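Local structure of Hcp protein (Burkholderia pseudomallei K96243, 3WX6) at residues Gly57-Asp66 with Ile141-Ser149. The protein is an Hcp component of the type VI secretion system that forms hexameric rings, which probably stack into the inner tube of the secretion machine. Numbering follows the deposited sequence.
Sequences GTITLTKEMD and IEEIKFTYS
Strands 57-63 and 142-148 are antiparallel neighbours in the middle of a four-stranded sheet, one wall of the Hcp beta-barrel fold, and backbone hydrogen bonds join them from end to end. In the centre, Leu61 N reaches Ile144 O at 2.7 Å and Ile144 N returns to Leu61 O; Ile59 and Phe146 form the next such pair. At the Gly57 end a water bridges Gly57 N and Tyr148 O.

Gly57 makes room for an aromatic ring. With CG set between its backbone N and carbonyl carbon (chi1 55°), Tyr148 folds back across the neighbouring strand, and Gly57 CA lies over the ring face in a CH-pi contact, 3.8 Å from the centroid. The hydroxyl goes on to bond Asn37. The Leu61 and Phe146 side chains cross at about a right angle, Leu61 CD1 coming obliquely to the ring, while Ile59 O sits in the plane of the Phe146 ring at its edge. Farther along this face Lys63 is modelled against the Glu142 carboxylate as a doubtful salt bridge, the two groups being set too close; Glu142 is also hydrogen-bonded to Ser69 and Gln120.

On the opposite face strand 57-63 carries Thr58, Thr60 and Thr62. Lys145, with CG anti to the backbone N (chi1 172°), runs its methylenes past the first two, CG coming 3.5 Å from Thr58 CG2.

Strand 36-40 flanks 57-63 and strand 114-120 flanks 142-148, while the Ile59, Leu61 and Phe146 side chains pack against Phe85 of strand 82-87 in the second sheet.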
loop_
_atom_site.group_PDB
_atom_site.type_symbol
_atom_site.label_atom_id
_atom_site.label_comp_id
_atom_site.label_asym_id
_atom_site.label_seq_id
_atom_site.Cartn_x
_atom_site.Cartn_y
_atom_site.Cartn_z
ATOM N N GLY A 57 -9.098 -11.497 24.204
ATOM C CA GLY A 57 -9.216 -12.534 23.204
ATOM C C GLY A 57 -10.263 -12.139 22.189
ATOM O O GLY A 57 -11.394 -11.808 22.544
ATOM N N THR A 58 -9.876 -12.171 20.921
ATOM C CA THR A 58 -10.772 -11.809 19.839
ATOM C C THR A 58 -10.617 -12.770 18.669
ATOM O O THR A 58 -9.503 -12.998 18.196
ATOM C CB THR A 58 -10.483 -10.373 19.356
ATOM O OG1 THR A 58 -11.004 -9.426 20.299
ATOM C CG2 THR A 58 -11.105 -10.125 17.998
ATOM N N ILE A 59 -11.724 -13.337 18.202
ATOM C CA ILE A 59 -11.685 -14.110 16.967
ATOM C C ILE A 59 -12.583 -13.451 15.921
ATOM O O ILE A 59 -13.738 -13.120 16.188
ATOM C CB ILE A 59 -12.086 -15.602 17.200
ATOM C CG1 ILE A 59 -11.846 -16.433 15.937
ATOM C CG2 ILE A 59 -13.523 -15.740 17.708
ATOM C CD1 ILE A 59 -11.975 -17.920 16.169
ATOM N N THR A 60 -12.028 -13.217 14.738
ATOM C CA THR A 60 -12.775 -12.571 13.670
ATOM C C THR A 60 -13.122 -13.558 12.571
ATOM O O THR A 60 -12.234 -14.119 11.941
ATOM C CB THR A 60 -11.985 -11.392 13.054
ATOM O OG1 THR A 60 -11.838 -10.345 14.023
ATOM C CG2 THR A 60 -12.714 -10.843 11.840
ATOM N N LEU A 61 -14.415 -13.752 12.332
ATOM C CA LEU A 61 -14.863 -14.703 11.323
ATOM C C LEU A 61 -15.362 -13.981 10.085
ATOM O O LEU A 61 -16.200 -13.083 10.183
ATOM C CB LEU A 61 -15.979 -15.611 11.868
ATOM C CG LEU A 61 -15.760 -16.678 12.953
ATOM C CD1 LEU A 61 -15.263 -16.111 14.255
ATOM C CD2 LEU A 61 -17.042 -17.470 13.177
ATOM N N THR A 62 -14.852 -14.365 8.918
ATOM C CA THR A 62 -15.419 -13.852 7.676
ATOM C C THR A 62 -16.203 -14.969 7.009
ATOM O O THR A 62 -15.805 -16.132 7.044
ATOM C CB THR A 62 -14.348 -13.268 6.703
ATOM O OG1 THR A 62 -14.999 -12.639 5.591
ATOM C CG2 THR A 62 -13.410 -14.334 6.189
ATOM N N LYS A 63 -17.339 -14.594 6.436
ATOM C CA LYS A 63 -18.259 -15.529 5.803
ATOM C C LYS A 63 -19.207 -14.714 4.932
ATOM O O LYS A 63 -19.193 -13.485 5.004
ATOM C CB LYS A 63 -19.001 -16.347 6.865
ATOM C CG LYS A 63 -20.228 -15.658 7.453
ATOM C CD LYS A 63 -20.723 -16.404 8.682
ATOM C CE LYS A 63 -22.133 -15.994 9.080
ATOM N NZ LYS A 63 -22.385 -14.541 8.902
ATOM N N GLU A 64 -20.018 -15.367 4.104
ATOM C CA GLU A 64 -20.999 -14.613 3.332
ATOM C C GLU A 64 -22.149 -14.086 4.197
ATOM O O GLU A 64 -21.966 -13.803 5.376
ATOM C CB GLU A 64 -21.562 -15.438 2.173
ATOM C CG GLU A 64 -20.643 -15.621 0.962
ATOM C CD GLU A 64 -19.313 -16.282 1.262
ATOM O OE1 GLU A 64 -19.021 -16.573 2.438
ATOM O OE2 GLU A 64 -18.550 -16.514 0.300
HETATM N N MSE A 65 -23.327 -13.927 3.599
HETATM C CA MSE A 65 -24.479 -13.361 4.308
HETATM C C MSE A 65 -25.763 -14.179 4.046
HETATM O O MSE A 65 -26.130 -14.410 2.892
HETATM C CB MSE A 65 -24.667 -11.882 3.907
HETATM C CG MSE A 65 -23.558 -10.944 4.419
HETATM SE SE MSE A 65 -23.533 -9.132 3.662
HETATM C CE MSE A 65 -25.238 -8.529 4.349
ATOM N N ASP A 66 -26.439 -14.618 5.113
ATOM C CA ASP A 66 -27.622 -15.468 4.954
ATOM C C ASP A 66 -28.484 -15.500 6.231
ATOM O O ASP A 66 -28.611 -14.476 6.899
ATOM C CB ASP A 66 -27.174 -16.869 4.552
ATOM C CG ASP A 66 -28.152 -17.568 3.665
ATOM O OD1 ASP A 66 -29.204 -18.012 4.137
ATOM O OD2 ASP A 66 -27.864 -17.698 2.463
ATOM N N ILE A 141 -20.233 -10.515 1.543
ATOM C CA ILE A 141 -19.384 -10.857 2.679
ATOM C C ILE A 141 -19.776 -10.046 3.909
ATOM O O ILE A 141 -20.324 -8.948 3.797
ATOM C CB ILE A 141 -17.902 -10.648 2.339
ATOM C CG1 ILE A 141 -17.503 -11.634 1.253
ATOM C CG2 ILE A 141 -17.016 -10.907 3.543
ATOM C CD1 ILE A 141 -18.159 -12.985 1.416
ATOM N N GLU A 142 -19.565 -10.628 5.083
ATOM C CA GLU A 142 -19.580 -9.883 6.329
ATOM C C GLU A 142 -18.382 -10.328 7.136
ATOM O O GLU A 142 -17.776 -11.347 6.828
ATOM C CB GLU A 142 -20.898 -10.091 7.093
ATOM C CG GLU A 142 -21.240 -11.539 7.394
ATOM C CD GLU A 142 -22.702 -11.729 7.771
ATOM O OE1 GLU A 142 -23.353 -10.748 8.189
ATOM O OE2 GLU A 142 -23.206 -12.861 7.634
ATOM N N GLU A 143 -18.017 -9.547 8.143
ATOM C CA GLU A 143 -16.931 -9.923 9.041
ATOM C C GLU A 143 -17.359 -9.759 10.493
ATOM O O GLU A 143 -17.528 -8.638 10.971
ATOM C CB GLU A 143 -15.680 -9.088 8.755
ATOM C CG GLU A 143 -15.071 -9.342 7.404
ATOM C CD GLU A 143 -13.844 -8.499 7.160
ATOM O OE1 GLU A 143 -13.962 -7.258 7.214
ATOM O OE2 GLU A 143 -12.762 -9.073 6.921
ATOM N N ILE A 144 -17.537 -10.879 11.188
ATOM C CA ILE A 144 -18.025 -10.845 12.559
ATOM C C ILE A 144 -16.880 -11.049 13.545
ATOM O O ILE A 144 -16.197 -12.076 13.534
ATOM C CB ILE A 144 -19.106 -11.919 12.809
ATOM C CG1 ILE A 144 -20.117 -11.951 11.660
ATOM C CG2 ILE A 144 -19.824 -11.654 14.117
ATOM C CD1 ILE A 144 -19.855 -13.036 10.647
ATOM N N LYS A 145 -16.690 -10.064 14.413
ATOM C CA LYS A 145 -15.593 -10.085 15.365
ATOM C C LYS A 145 -16.147 -10.396 16.758
ATOM O O LYS A 145 -16.944 -9.639 17.305
ATOM C CB LYS A 145 -14.853 -8.742 15.307
ATOM C CG LYS A 145 -13.783 -8.496 16.352
ATOM C CD LYS A 145 -12.849 -7.368 15.882
ATOM C CE LYS A 145 -12.121 -6.694 17.035
ATOM N NZ LYS A 145 -10.681 -6.474 16.724
ATOM N N PHE A 146 -15.735 -11.532 17.311
ATOM C CA PHE A 146 -16.191 -11.962 18.632
ATOM C C PHE A 146 -15.152 -11.687 19.718
ATOM O O PHE A 146 -13.951 -11.690 19.460
ATOM C CB PHE A 146 -16.533 -13.457 18.621
ATOM C CG PHE A 146 -17.568 -13.849 17.589
ATOM C CD1 PHE A 146 -17.199 -14.105 16.271
ATOM C CD2 PHE A 146 -18.899 -14.013 17.948
ATOM C CE1 PHE A 146 -18.142 -14.484 15.330
ATOM C CE2 PHE A 146 -19.850 -14.388 17.006
ATOM C CZ PHE A 146 -19.469 -14.630 15.698
ATOM N N THR A 147 -15.623 -11.404 20.926
ATOM C CA THR A 147 -14.740 -11.286 22.079
ATOM C C THR A 147 -15.061 -12.415 23.052
ATOM O O THR A 147 -16.228 -12.750 23.251
ATOM C CB THR A 147 -14.890 -9.907 22.771
ATOM O OG1 THR A 147 -14.441 -8.873 21.884
ATOM C CG2 THR A 147 -14.084 -9.838 24.052
ATOM N N TYR A 148 -14.029 -13.011 23.645
ATOM C CA TYR A 148 -14.230 -14.157 24.531
ATOM C C TYR A 148 -13.377 -14.085 25.793
ATOM O O TYR A 148 -12.464 -13.264 25.891
ATOM C CB TYR A 148 -13.937 -15.466 23.779
ATOM C CG TYR A 148 -12.566 -15.544 23.124
ATOM C CD1 TYR A 148 -11.438 -15.894 23.857
ATOM C CD2 TYR A 148 -12.408 -15.275 21.772
ATOM C CE1 TYR A 148 -10.200 -15.969 23.265
ATOM C CE2 TYR A 148 -11.173 -15.348 21.172
ATOM C CZ TYR A 148 -10.075 -15.694 21.924
ATOM O OH TYR A 148 -8.835 -15.769 21.338
ATOM N N SER A 149 -13.695 -14.942 26.759
ATOM C CA SER A 149 -12.900 -15.086 27.972
ATOM C C SER A 149 -12.176 -16.420 27.958
ATOM O O SER A 149 -11.014 -16.495 27.569
ATOM C CB SER A 149 -13.776 -14.968 29.222
ATOM O OG SER A 149 -14.046 -13.607 29.522
HETATM O O HOH W 1 -10.301 -11.727 26.780
#